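Local coordinates for kynurenine formamidase (Bacillus anthracis, PDB 4CO9), which hydrolyses N-formyl-L-kynurenine to L-kynurenine and formate at a binuclear zinc site, the second step of the kynurenine pathway of tryptophan degradation, at residues Gly54-Ala59 with Ile173-Val178; Leu47-His52 with Gly201-Ala206; Leu129-Ala134 with His163-Lys168; Glu107-Arg112 with Lys140-Ile145; Ala20-Asp25 with Asn120-Ile125. All coordinates share one frame; numbering follows the deposited sequence. Where two conformers were deposited one is given.

Contact 1 of 5, residues Gly54-Ala59 with Ile173-Val178. With ZN (zinc ion), chain P; ZN (zinc ion), chain O.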
# COMPACT_ATOMS: atom_id res chain seq x y z
N GLY C 54 2.07 12.45 1.46
CA GLY C 54 1.99 11.62 2.64
C GLY C 54 3.17 10.69 2.70
O GLY C 54 4.22 10.95 2.10
N THR C 55 2.99 9.58 3.39
CA THR C 55 4.03 8.59 3.56
C THR C 55 4.19 7.84 2.24
O THR C 55 3.22 7.29 1.71
CB THR C 55 3.65 7.63 4.70
OG1 THR C 55 3.34 8.41 5.86
CG2 THR C 55 4.79 6.69 5.02
N HIS C 56 5.40 7.82 1.69
CA HIS C 56 5.60 7.25 0.38
C HIS C 56 7.05 6.89 0.14
O HIS C 56 7.94 7.31 0.89
CB HIS C 56 5.15 8.26 -0.69
CG HIS C 56 6.05 9.43 -0.82
ND1 HIS C 56 5.97 10.52 0.02
CD2 HIS C 56 7.07 9.68 -1.67
CE1 HIS C 56 6.88 11.41 -0.34
NE2 HIS C 56 7.57 10.91 -1.35
N ILE C 57 7.28 6.12 -0.91
CA ILE C 57 8.63 5.74 -1.31
C ILE C 57 8.95 6.35 -2.68
O ILE C 57 8.05 6.52 -3.51
CB ILE C 57 8.83 4.20 -1.31
CG1 ILE C 57 7.96 3.49 -2.36
CG2 ILE C 57 8.55 3.65 0.08
CD1 ILE C 57 8.66 3.24 -3.69
N ASP C 58 10.23 6.65 -2.88
CA ASP C 58 10.74 7.15 -4.16
C ASP C 58 11.35 6.02 -4.98
O ASP C 58 12.07 5.18 -4.44
CB ASP C 58 11.86 8.15 -3.95
CG ASP C 58 11.41 9.43 -3.31
OD1 ASP C 58 10.20 9.71 -3.21
OD2 ASP C 58 12.32 10.17 -2.87
N ALA C 59 11.06 5.99 -6.27
CA ALA C 59 11.78 5.12 -7.20
C ALA C 59 12.90 5.95 -7.84
O ALA C 59 12.79 7.18 -7.88
CB ALA C 59 10.85 4.59 -8.27
N ILE C 173 14.47 4.57 -0.41
CA ILE C 173 14.06 5.80 0.27
C ILE C 173 12.58 5.80 0.62
O ILE C 173 11.73 5.59 -0.25
CB ILE C 173 14.36 7.03 -0.61
CG1 ILE C 173 15.87 7.15 -0.84
CG2 ILE C 173 13.82 8.31 0.04
CD1 ILE C 173 16.25 8.16 -1.91
N LEU C 174 12.30 6.09 1.89
CA LEU C 174 10.96 6.20 2.43
C LEU C 174 10.85 7.56 3.11
O LEU C 174 11.68 7.90 3.94
CB LEU C 174 10.74 5.06 3.42
CG LEU C 174 9.55 5.09 4.36
CD1 LEU C 174 8.24 5.13 3.58
CD2 LEU C 174 9.60 3.89 5.28
N GLU C 175 9.84 8.34 2.74
CA GLU C 175 9.67 9.70 3.23
C GLU C 175 8.33 9.90 3.93
O GLU C 175 7.37 9.15 3.68
CB GLU C 175 9.83 10.69 2.07
CG GLU C 175 11.27 10.81 1.60
CD GLU C 175 11.43 11.36 0.20
OE1 GLU C 175 10.45 11.32 -0.59
OE2 GLU C 175 12.56 11.82 -0.13
N ASN C 176 8.28 10.88 4.82
CA ASN C 176 7.08 11.25 5.57
C ASN C 176 6.51 10.16 6.49
O ASN C 176 5.30 10.07 6.67
CB ASN C 176 5.98 11.75 4.62
CG ASN C 176 6.21 13.17 4.14
OD1 ASN C 176 6.85 13.98 4.82
ND2 ASN C 176 5.67 13.49 2.98
N VAL C 177 7.37 9.35 7.10
CA VAL C 177 6.88 8.49 8.18
C VAL C 177 6.56 9.36 9.40
O VAL C 177 7.06 10.47 9.51
CB VAL C 177 7.84 7.34 8.55
CG1 VAL C 177 7.86 6.28 7.46
CG2 VAL C 177 9.25 7.83 8.86
N VAL C 178 5.71 8.84 10.27
CA VAL C 178 5.27 9.52 11.49
C VAL C 178 5.81 8.74 12.67
O VAL C 178 5.41 7.60 12.90
CB VAL C 178 3.75 9.54 11.57
CG1 VAL C 178 3.28 10.31 12.80
CG2 VAL C 178 3.16 10.13 10.30
ZN ZN P . 9.31 11.51 -2.69
ZN ZN O . 12.33 12.05 -2.21
O HOH W 1 12.36 3.68 -2.25
O HOH W 2 10.78 12.84 -3.24
O HOH W 3 12.34 14.54 -1.75

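Contact 2 of 5, residues Leu47-His52 with Gly201-Ala206. With ZN (zinc ion), chain P.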
# COMPACT_ATOMS: atom_id res chain seq x y z
N LEU C 47 -9.84 9.00 -6.74
CA LEU C 47 -8.63 9.42 -6.07
C LEU C 47 -7.71 10.10 -7.08
O LEU C 47 -7.39 9.52 -8.13
CB LEU C 47 -7.93 8.20 -5.46
CG LEU C 47 -6.60 8.40 -4.71
CD1 LEU C 47 -6.82 9.27 -3.49
CD2 LEU C 47 -6.05 7.04 -4.32
N THR C 48 -7.30 11.32 -6.76
CA THR C 48 -6.32 12.06 -7.54
C THR C 48 -5.23 12.56 -6.60
O THR C 48 -5.54 13.22 -5.61
CB THR C 48 -6.99 13.26 -8.24
OG1 THR C 48 -8.07 12.80 -9.05
CG2 THR C 48 -5.99 13.98 -9.16
N MET C 49 -3.97 12.27 -6.89
CA MET C 49 -2.89 12.71 -6.02
C MET C 49 -1.53 12.72 -6.71
O MET C 49 -1.33 12.03 -7.72
CB MET C 49 -2.80 11.79 -4.78
CG MET C 49 -2.41 10.35 -5.09
SD MET C 49 -2.58 9.22 -3.67
CE MET C 49 -1.35 9.91 -2.60
N SER C 50 -0.61 13.53 -6.18
CA SER C 50 0.80 13.38 -6.49
C SER C 50 1.30 12.11 -5.83
O SER C 50 0.87 11.78 -4.73
CB SER C 50 1.63 14.55 -5.98
OG SER C 50 3.03 14.27 -6.14
N ILE C 51 2.22 11.42 -6.49
CA ILE C 51 2.95 10.28 -5.93
C ILE C 51 3.61 10.62 -4.57
O ILE C 51 3.62 9.80 -3.62
CB ILE C 51 3.99 9.83 -6.98
CG1 ILE C 51 3.25 9.19 -8.19
CG2 ILE C 51 4.99 8.86 -6.36
CD1 ILE C 51 2.53 7.86 -7.91
N HIS C 52 4.11 11.84 -4.48
CA HIS C 52 4.90 12.25 -3.32
C HIS C 52 4.03 13.01 -2.33
O HIS C 52 4.29 14.16 -2.00
CB HIS C 52 6.10 13.08 -3.80
CG HIS C 52 6.94 12.36 -4.82
ND1 HIS C 52 8.10 11.68 -4.51
CD2 HIS C 52 6.76 12.19 -6.15
CE1 HIS C 52 8.59 11.12 -5.59
NE2 HIS C 52 7.80 11.42 -6.61
N GLY C 201 7.43 6.62 -7.97
CA GLY C 201 7.34 6.36 -6.52
C GLY C 201 5.94 5.88 -6.21
O GLY C 201 5.14 5.67 -7.14
N SER C 202 5.63 5.68 -4.94
CA SER C 202 4.30 5.21 -4.56
C SER C 202 3.96 5.62 -3.16
O SER C 202 4.80 5.53 -2.27
CB SER C 202 4.23 3.69 -4.62
OG SER C 202 2.95 3.23 -4.23
N PRO C 203 2.72 6.08 -2.93
CA PRO C 203 2.29 6.11 -1.54
C PRO C 203 2.29 4.70 -0.97
O PRO C 203 2.13 3.72 -1.72
CB PRO C 203 0.85 6.66 -1.60
CG PRO C 203 0.43 6.53 -3.01
CD PRO C 203 1.67 6.49 -3.87
N VAL C 204 2.49 4.61 0.33
CA VAL C 204 2.53 3.33 1.03
C VAL C 204 1.80 3.46 2.35
O VAL C 204 1.58 4.57 2.86
CB VAL C 204 3.97 2.87 1.32
CG1 VAL C 204 4.78 2.79 0.04
CG2 VAL C 204 4.66 3.76 2.35
N ARG C 205 1.39 2.32 2.90
CA ARG C 205 0.95 2.27 4.28
C ARG C 205 2.11 1.69 5.06
O ARG C 205 2.37 0.49 5.00
CB ARG C 205 -0.29 1.40 4.46
CG ARG C 205 -0.90 1.50 5.86
CD ARG C 205 -1.50 2.87 6.08
NE ARG C 205 -2.17 3.03 7.36
CZ ARG C 205 -3.41 2.64 7.64
NH1 ARG C 205 -4.15 2.00 6.75
NH2 ARG C 205 -3.90 2.88 8.84
N ALA C 206 2.84 2.57 5.74
CA ALA C 206 3.93 2.15 6.58
C ALA C 206 3.41 1.83 7.97
O ALA C 206 2.73 2.65 8.59
CB ALA C 206 5.01 3.22 6.64
ZN ZN P . 9.31 11.51 -2.69
O HOH W 2 10.78 12.84 -3.24

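Contact 3 of 5, residues Leu129-Ala134 with His163-Lys168. With ZN (zinc ion), chain O.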
# COMPACT_ATOMS: atom_id res chain seq x y z
N LEU C 129 19.91 14.78 4.61
CA LEU C 129 20.96 13.79 4.75
C LEU C 129 22.13 14.19 3.86
O LEU C 129 21.94 14.58 2.71
CB LEU C 129 20.46 12.41 4.33
CG LEU C 129 19.12 11.98 4.94
CD1 LEU C 129 18.84 10.54 4.55
CD2 LEU C 129 19.12 12.15 6.45
N ARG C 130 23.34 14.11 4.39
CA ARG C 130 24.52 14.43 3.61
C ARG C 130 24.96 13.21 2.82
O ARG C 130 24.76 12.08 3.25
CB ARG C 130 25.64 14.94 4.53
CG ARG C 130 25.25 16.19 5.30
CD ARG C 130 26.46 16.93 5.83
NE ARG C 130 27.25 16.11 6.73
CZ ARG C 130 26.96 15.89 8.01
NH1 ARG C 130 25.89 16.43 8.58
NH2 ARG C 130 27.75 15.11 8.74
N ALA C 131 25.59 13.44 1.66
CA ALA C 131 25.96 12.35 0.75
C ALA C 131 26.81 11.25 1.37
O ALA C 131 26.66 10.07 1.03
CB ALA C 131 26.66 12.91 -0.48
N ASP C 132 27.71 11.62 2.28
CA ASP C 132 28.59 10.62 2.90
C ASP C 132 27.86 9.59 3.77
O ASP C 132 28.47 8.63 4.25
CB ASP C 132 29.74 11.29 3.67
CG ASP C 132 29.31 11.97 4.97
OD1 ASP C 132 28.14 11.87 5.40
OD2 ASP C 132 30.18 12.60 5.60
N ILE C 133 26.57 9.81 4.01
CA ILE C 133 25.76 8.84 4.72
C ILE C 133 25.64 7.53 3.93
O ILE C 133 25.53 6.46 4.52
CB ILE C 133 24.37 9.44 5.03
CG1 ILE C 133 23.75 8.78 6.25
CG2 ILE C 133 23.43 9.30 3.83
CD1 ILE C 133 22.46 9.44 6.68
N ALA C 134 25.68 7.61 2.59
CA ALA C 134 25.37 6.47 1.74
C ALA C 134 26.41 5.34 1.72
O ALA C 134 26.05 4.18 1.94
CB ALA C 134 25.06 6.93 0.32
N HIS C 163 19.52 11.75 -2.67
CA HIS C 163 18.73 10.79 -3.46
C HIS C 163 19.65 9.95 -4.36
O HIS C 163 19.59 8.72 -4.38
CB HIS C 163 17.72 11.48 -4.36
CG HIS C 163 16.50 11.97 -3.66
ND1 HIS C 163 16.43 13.20 -3.05
CD2 HIS C 163 15.27 11.40 -3.49
CE1 HIS C 163 15.23 13.38 -2.55
NE2 HIS C 163 14.50 12.31 -2.80
N HIS C 164 20.50 10.64 -5.12
CA HIS C 164 21.39 9.98 -6.06
C HIS C 164 22.37 9.03 -5.38
O HIS C 164 22.53 7.89 -5.81
CB HIS C 164 22.16 11.01 -6.91
CG HIS C 164 21.36 11.57 -8.04
ND1 HIS C 164 20.65 12.74 -7.94
CD2 HIS C 164 21.17 11.11 -9.30
CE1 HIS C 164 20.05 12.98 -9.10
NE2 HIS C 164 20.36 12.01 -9.94
N GLN C 165 23.02 9.50 -4.32
CA GLN C 165 24.03 8.69 -3.66
C GLN C 165 23.42 7.49 -2.97
O GLN C 165 23.99 6.39 -3.00
CB GLN C 165 24.87 9.53 -2.70
CG GLN C 165 25.86 10.45 -3.40
CD GLN C 165 26.78 9.68 -4.34
OE1 GLN C 165 27.46 8.74 -3.93
NE2 GLN C 165 26.77 10.05 -5.61
N LEU C 166 22.25 7.68 -2.35
CA LEU C 166 21.58 6.58 -1.68
C LEU C 166 21.29 5.46 -2.67
O LEU C 166 21.71 4.32 -2.46
CB LEU C 166 20.29 7.05 -0.99
CG LEU C 166 20.51 7.88 0.27
CD1 LEU C 166 19.21 8.55 0.72
CD2 LEU C 166 21.09 7.03 1.39
N PHE C 167 20.62 5.78 -3.77
CA PHE C 167 20.31 4.74 -4.73
C PHE C 167 21.57 4.18 -5.42
O PHE C 167 21.61 2.99 -5.75
CB PHE C 167 19.15 5.12 -5.69
CG PHE C 167 17.78 4.63 -5.21
CD1 PHE C 167 17.41 3.30 -5.37
CD2 PHE C 167 16.87 5.49 -4.61
CE1 PHE C 167 16.16 2.85 -4.95
CE2 PHE C 167 15.62 5.05 -4.19
CZ PHE C 167 15.27 3.73 -4.37
N LYS C 168 22.62 4.99 -5.58
CA LYS C 168 23.91 4.49 -6.11
C LYS C 168 24.46 3.37 -5.22
O LYS C 168 25.21 2.52 -5.70
CB LYS C 168 24.91 5.63 -6.17
CG LYS C 168 26.12 5.42 -7.08
CD LYS C 168 27.12 6.57 -6.93
CE LYS C 168 27.66 7.07 -8.27
NZ LYS C 168 28.33 6.01 -9.05
ZN ZN O . 12.33 12.05 -2.21
O HOH W 4 28.26 9.30 -1.24
O HOH W 2 10.78 12.84 -3.24
O HOH W 3 12.34 14.54 -1.75

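Contact 4 of 5, residues Glu107-Arg112 with Lys140-Ile145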
# COMPACT_ATOMS: atom_id res chain seq x y z
N GLU C 107 19.29 -3.71 8.74
CA GLU C 107 18.95 -3.75 7.30
C GLU C 107 18.11 -2.53 6.86
O GLU C 107 18.10 -2.17 5.69
CB GLU C 107 18.17 -5.04 6.99
CG GLU C 107 18.85 -6.40 7.27
CD GLU C 107 17.83 -7.53 7.40
OE1 GLU C 107 16.80 -7.52 6.68
OE2 GLU C 107 18.06 -8.43 8.23
N ARG C 108 17.37 -1.93 7.79
CA ARG C 108 16.47 -0.81 7.50
C ARG C 108 16.57 0.16 8.65
O ARG C 108 16.57 -0.27 9.79
CB ARG C 108 15.03 -1.30 7.36
CG ARG C 108 14.82 -2.33 6.26
CD ARG C 108 13.48 -3.03 6.27
NE ARG C 108 13.56 -4.11 5.30
CZ ARG C 108 14.17 -5.27 5.51
NH1 ARG C 108 14.70 -5.58 6.69
NH2 ARG C 108 14.23 -6.16 4.52
N LEU C 109 16.64 1.45 8.35
CA LEU C 109 16.85 2.45 9.38
C LEU C 109 15.89 3.61 9.21
O LEU C 109 15.82 4.20 8.13
CB LEU C 109 18.29 2.95 9.33
CG LEU C 109 18.72 3.99 10.35
CD1 LEU C 109 18.71 3.37 11.74
CD2 LEU C 109 20.11 4.51 10.03
N LEU C 110 15.12 3.91 10.26
CA LEU C 110 14.22 5.07 10.27
C LEU C 110 14.79 6.14 11.18
O LEU C 110 15.19 5.85 12.32
CB LEU C 110 12.81 4.70 10.73
CG LEU C 110 12.15 3.51 10.04
CD1 LEU C 110 10.74 3.28 10.55
CD2 LEU C 110 12.14 3.69 8.52
N LEU C 111 14.82 7.37 10.67
CA LEU C 111 15.38 8.51 11.37
C LEU C 111 14.27 9.44 11.85
O LEU C 111 13.53 10.00 11.04
CB LEU C 111 16.32 9.28 10.44
CG LEU C 111 17.42 8.50 9.73
CD1 LEU C 111 18.29 9.43 8.89
CD2 LEU C 111 18.29 7.76 10.73
N ARG C 112 14.15 9.59 13.17
CA ARG C 112 13.26 10.57 13.76
C ARG C 112 13.98 11.90 13.92
O ARG C 112 14.84 12.05 14.79
CB ARG C 112 12.74 10.11 15.14
CG ARG C 112 11.57 10.95 15.64
CD ARG C 112 11.21 10.76 17.12
NE ARG C 112 10.89 9.37 17.46
CZ ARG C 112 11.78 8.48 17.88
NH1 ARG C 112 13.06 8.82 18.06
NH2 ARG C 112 11.39 7.24 18.13
N LYS C 140 27.36 -1.09 6.04
CA LYS C 140 26.73 -1.84 7.14
C LYS C 140 25.69 -2.83 6.68
O LYS C 140 25.26 -3.66 7.48
CB LYS C 140 26.10 -0.88 8.15
CG LYS C 140 27.11 0.07 8.74
CD LYS C 140 26.76 0.46 10.16
CE LYS C 140 27.81 1.39 10.71
NZ LYS C 140 29.14 0.72 10.82
N GLY C 141 25.27 -2.75 5.42
CA GLY C 141 24.24 -3.63 4.88
C GLY C 141 22.84 -3.02 4.90
O GLY C 141 21.85 -3.71 4.70
N ILE C 142 22.74 -1.72 5.15
CA ILE C 142 21.44 -1.06 5.21
C ILE C 142 20.90 -0.86 3.80
O ILE C 142 21.59 -0.32 2.95
CB ILE C 142 21.54 0.25 6.01
CG1 ILE C 142 21.73 -0.09 7.49
CG2 ILE C 142 20.30 1.12 5.80
CD1 ILE C 142 22.18 1.04 8.36
N ARG C 143 19.66 -1.30 3.58
CA ARG C 143 19.03 -1.29 2.27
C ARG C 143 17.90 -0.26 2.14
O ARG C 143 17.43 -0.00 1.03
CB ARG C 143 18.45 -2.66 1.95
CG ARG C 143 19.44 -3.81 2.03
CD ARG C 143 18.70 -5.13 1.91
NE ARG C 143 18.40 -5.44 0.51
CZ ARG C 143 17.47 -6.31 0.10
NH1 ARG C 143 16.74 -6.96 0.99
NH2 ARG C 143 17.28 -6.52 -1.20
N LEU C 144 17.46 0.30 3.25
CA LEU C 144 16.38 1.27 3.23
C LEU C 144 16.59 2.29 4.33
O LEU C 144 16.90 1.95 5.47
CB LEU C 144 15.03 0.57 3.42
CG LEU C 144 13.80 1.46 3.64
CD1 LEU C 144 13.27 2.11 2.37
CD2 LEU C 144 12.69 0.69 4.31
N ILE C 145 16.40 3.55 3.97
CA ILE C 145 16.43 4.66 4.90
C ILE C 145 15.08 5.36 4.84
O ILE C 145 14.54 5.61 3.75
CB ILE C 145 17.61 5.62 4.60
CG1 ILE C 145 17.83 6.61 5.74
CG2 ILE C 145 17.41 6.41 3.32
CD1 ILE C 145 18.59 6.03 6.90

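Contact 5 of 5, residues Ala20-Asp25 with Asn120-Ile125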
# COMPACT_ATOMS: atom_id res chain seq x y z
N ALA C 20 -0.79 18.34 3.06
CA ALA C 20 0.12 19.18 2.30
C ALA C 20 0.68 18.44 1.09
O ALA C 20 0.65 17.20 1.03
CB ALA C 20 1.26 19.65 3.18
N THR C 21 1.18 19.21 0.14
CA THR C 21 1.91 18.68 -1.01
C THR C 21 3.11 19.57 -1.28
O THR C 21 3.20 20.67 -0.74
CB THR C 21 1.04 18.66 -2.27
OG1 THR C 21 0.59 19.98 -2.58
CG2 THR C 21 -0.19 17.76 -2.09
N TRP C 22 4.02 19.12 -2.13
CA TRP C 22 5.10 19.99 -2.61
C TRP C 22 4.44 21.22 -3.26
O TRP C 22 3.39 21.08 -3.87
CB TRP C 22 5.98 19.26 -3.62
CG TRP C 22 7.00 18.36 -2.94
CD1 TRP C 22 6.78 17.12 -2.44
CD2 TRP C 22 8.37 18.66 -2.68
NE1 TRP C 22 7.94 16.62 -1.88
CE2 TRP C 22 8.93 17.54 -2.02
CE3 TRP C 22 9.18 19.75 -2.95
CZ2 TRP C 22 10.27 17.49 -1.62
CZ3 TRP C 22 10.52 19.71 -2.56
CH2 TRP C 22 11.05 18.59 -1.90
N PRO C 23 5.04 22.41 -3.14
CA PRO C 23 4.47 23.62 -3.74
C PRO C 23 4.17 23.44 -5.23
O PRO C 23 5.03 22.97 -5.98
CB PRO C 23 5.57 24.67 -3.55
CG PRO C 23 6.35 24.19 -2.38
CD PRO C 23 6.26 22.70 -2.37
N GLY C 24 2.93 23.72 -5.62
CA GLY C 24 2.50 23.63 -7.01
C GLY C 24 2.11 22.24 -7.51
O GLY C 24 1.64 22.10 -8.63
N ASP C 25 2.35 21.20 -6.70
CA ASP C 25 2.16 19.82 -7.09
C ASP C 25 0.66 19.52 -7.04
O ASP C 25 -0.09 20.32 -6.51
CB ASP C 25 2.93 18.92 -6.13
CG ASP C 25 3.23 17.56 -6.72
OD1 ASP C 25 2.78 17.30 -7.87
OD2 ASP C 25 3.88 16.75 -5.99
N ASN C 120 -0.39 18.44 7.38
CA ASN C 120 -1.23 19.35 6.62
C ASN C 120 -0.54 20.68 6.30
O ASN C 120 -1.16 21.58 5.75
CB ASN C 120 -2.57 19.54 7.34
CG ASN C 120 -3.38 18.23 7.46
OD1 ASN C 120 -3.05 17.20 6.85
ND2 ASN C 120 -4.46 18.27 8.25
N GLU C 121 0.75 20.79 6.62
CA GLU C 121 1.57 21.92 6.19
C GLU C 121 2.84 21.42 5.52
O GLU C 121 3.41 20.42 5.95
CB GLU C 121 1.95 22.80 7.37
CG GLU C 121 0.76 23.35 8.14
CD GLU C 121 1.18 24.19 9.34
OE1 GLU C 121 2.35 24.63 9.37
OE2 GLU C 121 0.34 24.38 10.25
N PHE C 122 3.29 22.12 4.49
CA PHE C 122 4.58 21.80 3.91
C PHE C 122 5.65 22.64 4.60
O PHE C 122 5.50 23.85 4.71
CB PHE C 122 4.57 22.05 2.40
CG PHE C 122 5.67 21.34 1.69
CD1 PHE C 122 5.59 19.98 1.46
CD2 PHE C 122 6.81 22.03 1.28
CE1 PHE C 122 6.62 19.32 0.83
CE2 PHE C 122 7.84 21.37 0.63
CZ PHE C 122 7.75 20.02 0.41
N PRO C 123 6.73 22.01 5.08
CA PRO C 123 7.76 22.77 5.80
C PRO C 123 8.55 23.75 4.93
O PRO C 123 8.63 23.59 3.72
CB PRO C 123 8.70 21.69 6.33
CG PRO C 123 8.56 20.56 5.36
CD PRO C 123 7.13 20.60 4.89
N ASP C 124 9.12 24.77 5.57
CA ASP C 124 9.97 25.74 4.88
C ASP C 124 11.41 25.27 4.84
O ASP C 124 12.13 25.58 3.90
CB ASP C 124 9.87 27.09 5.58
CG ASP C 124 8.47 27.67 5.51
OD1 ASP C 124 7.91 27.72 4.40
OD2 ASP C 124 7.94 28.09 6.56
N ILE C 125 11.84 24.54 5.87
CA ILE C 125 13.18 23.96 5.92
C ILE C 125 13.10 22.61 6.64
O ILE C 125 12.28 22.44 7.54
CB ILE C 125 14.17 24.89 6.66
CG1 ILE C 125 15.60 24.35 6.58
CG2 ILE C 125 13.77 25.09 8.11
CD1 ILE C 125 16.65 25.35 7.04

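Contact 1 of 5, residues Gly54-Ala59 with Ile173-Val178
H56 and E175 form an antiparallel hydrogen-bonded pair where strands 56-58 and 173-175 run side by side, their N-to-C directions 144° apart. This pair of strands in the central mixed sheet carries ligands of the binuclear zinc site. E175 N meets H56 O at 2.8 Å, almost straight, and H56 N returns a bond to E175 O. I57 and L174 are the next pair, non-hydrogen-bonded, with side chains on the face away from the metals. There I57 CG2 touches L174 CD1.

H56, D58 and E175 all point to the zinc face. D58 OD1 binds the zinc held by H56 NE2 and H52, and OD2 the zinc held by H163. E175 OE1 reaches both ions, and its OE2 binds the H163 zinc at 2.1 Å. The two carboxylates are turned 83° apart. Their oxygens lie close together because they share the metals. One water bridges the ions, its oxygen 2.0 Å from each zinc.

Just before strand 56-58 and just after strand 173-175, T55 OG1 donates to N176 O. G54 O is gripped from opposite faces of its plane, by N176 ND2 at 3.1 Å and by H56 ND1 at 2.8 Å, the latter within the imidazole plane.

Contact 2 of 5, residues Leu47-His52 with Gly201-Ala206
G201 packs its backbone against the side chain of I51. I51 CD1 reaches G201 O at 3.5 Å, so hydrocarbon covers this carbonyl oxygen. It is buried here and has no polar partner in the model. I51 itself lies in an ST turn at the end of strand 44-50, H52 N donating to S50 OG at 3.1 Å. The turn leads to H52, whose ND1 binds zinc at 2.2 Å.

S202 follows, its CB directed away from segment 47-52. Its OG donates to P203 O at 2.7 Å and also takes part in a hydrogen bond with L194 N. The backbone of S202 bonds to I57, which makes strand 201-203 the edge neighbour of strand 56-58 in the central sheet. No hydrogen bond joins it to segment 47-52. The contact is apolar packing of that sheet edge against the end of strand 44-50, whose residues L47, T48 and M49 pair in an antiparallel ladder with a strand of the second subunit.

P203 meets two residues. Its CD lies 3.8 Å from I51 O, and its CG takes the terminal methyl of M49, CE, at 3.8 Å. The bend at chi3 (-65°) places CE against the proline ring.

Further on, V204 bonds through its backbone to T55. R205 forms a salt bridge with D10, and its NH1 is hydrogen-bonded to P193 O of the second subunit.

Contact 3 of 5, residues Leu129-Ala134 with His163-Lys168
L166 lays its CD2 methyl against I133 CG2 and A134 CB, 4.1 Å from each. Its other methyl, CD1, reaches L129 CD1 at 4.3 Å. L166 therefore touches three residues of segment 129-134. Its side chain and that of I133 slant across each other.

A134 sits closest to the backbone of helix 161-168. Its CB lies 3.5 Å from Q165 O and also touches Q165 CB. The small side chain allows the backbones to come near, with A134 CA and L166 CA 5.1 Å apart. Q165 O has a hydrogen-bond partner further on in H169 ND1.

On the outer side, A131 CB packs on Q165 CG at 3.9 Å. The Q165 chain bends at chi2 (-55°), which turns CD from the extended course. A water at the end of this side chain donates to Q165 OE1 and to A131 O, each at 2.9 Å.

The segment 129-134 makes a type I turn from R130 to I133 as the chain leaves strand 128-129. The contact thus packs the turn leading into helix 133-140, with A134, against helix 161-168. R130 and D132 face elsewhere: R130 forms a salt bridge with E97, and D132 OD1 accepts from K95 N.

H163, in the same helix as L166, binds through NE2 the zinc that D58 OD2 also holds, and its ND1 is hydrogen-bonded to D153. No direct hydrogen bond crosses between the segments. Their association rests on aliphatic packing, and at the partly exposed margin the water satisfies Q165 OE1 and A131 O.

Contact 4 of 5, residues Glu107-Arg112 with Lys140-Ile145
E107 O accepts from R143 N at 2.8 Å, and the bond is nearly straight at 174°. One step further, L109 N donates to L144 O at 2.9 Å. The second bond joins two parallel strands of the central sheet; the first precedes them. L109 pairs with I145, and I145 CA comes within 3.3 Å of L109 O as a CA-H...O contact.

R108 NH1 makes a salt bridge to E107 OE1, meeting it from above the carboxylate plane. The R108 guanidinium is also held by the carbonyls of V77, P81 and Q76. R143 has a salt-bridge partner in D74.

Packing divides between the two faces. On one, R108 CG lies against L144 CB. On the other, L109 and I145 lie side by side and point the same way. I145 CD1 touches L109 CD2 at 3.8 Å and L111 CG at 3.9 Å. I142 CD1 lies more loosely against L109 CD2, at 4.4 Å.

Strand 108-112, helix 133-140 and strand 144-147 form a beta-alpha-beta crossover. G141 ends the helix with a Schellman motif. L137 of that helix covers L109, I142 and I145. Strand 81-86 flanks strand 108-112, and strand 172-175 flanks strand 144-147.

Contact 5 of 5, residues Ala20-Asp25 with Asn120-Ile125
F122 points the edge of its ring at the face of W22. Its CZ stands over the centre of the indole, 3.4 Å from W22 CD2. The pair is a tilted edge-to-face contact, with ring planes 53° apart.

The CB of F122 points toward segment 20-25, and chi1 (-161°) sets CG anti to the backbone N. One face of the ring carries two CH-pi contacts. W22 CA lies 4.1 Å from the ring centroid and P23 CD 4.0 Å from it, both set toward the rim. P123 CD covers the opposite face. The phenyl ring is thus held between two prolines, with the backbone of W22 beside one of them. P23 and F122 cross at about a right angle.

T21 O comes 3.3 Å from F122 CD1. A20 CB packs against the backbone before F122 and lies 4.2 Å from F122 CB. No hydrogen bond crosses between these two segments.

W22 binds substrate, and its side chain lies about 5 Å from a zinc ion, between nearest atoms. F122 lies over one face of this substrate-binding indole. W22 also touches S151 and L155. It begins a type II turn that ends at D25.

The contact is at the surface, between two loops. Segment 20-25 follows strand 9-10 and leads to strand 29-34, while segment 120-125 lies between strands 108-112 and 128-129. D25 ties its loop to the end of strand 44-50 through S50, and D25 packs on L33 of the second subunit.

How the contacts relate
Contact 1 lies at the centre of the chain and is metal-bound and polar. Contacts 2 and 4 reach the same sheet from opposite sides of that centre. Contact 2 is apolar packing at its edge, where I57 and S202 join the strands. Contact 4 is backbone pairing with aliphatic packing, tied to contact 1 by L174 and I145. Contact 3 packs helices over that sheet, with L166 on I145. Contacts 1, 2 and 3 share the zinc site: H52 comes from contact 2 and H163 from contact 3. Contact 5 is the surface member, loop on loop and aromatic. It touches contact 2 through D25 and S50, and like it meets the second subunit.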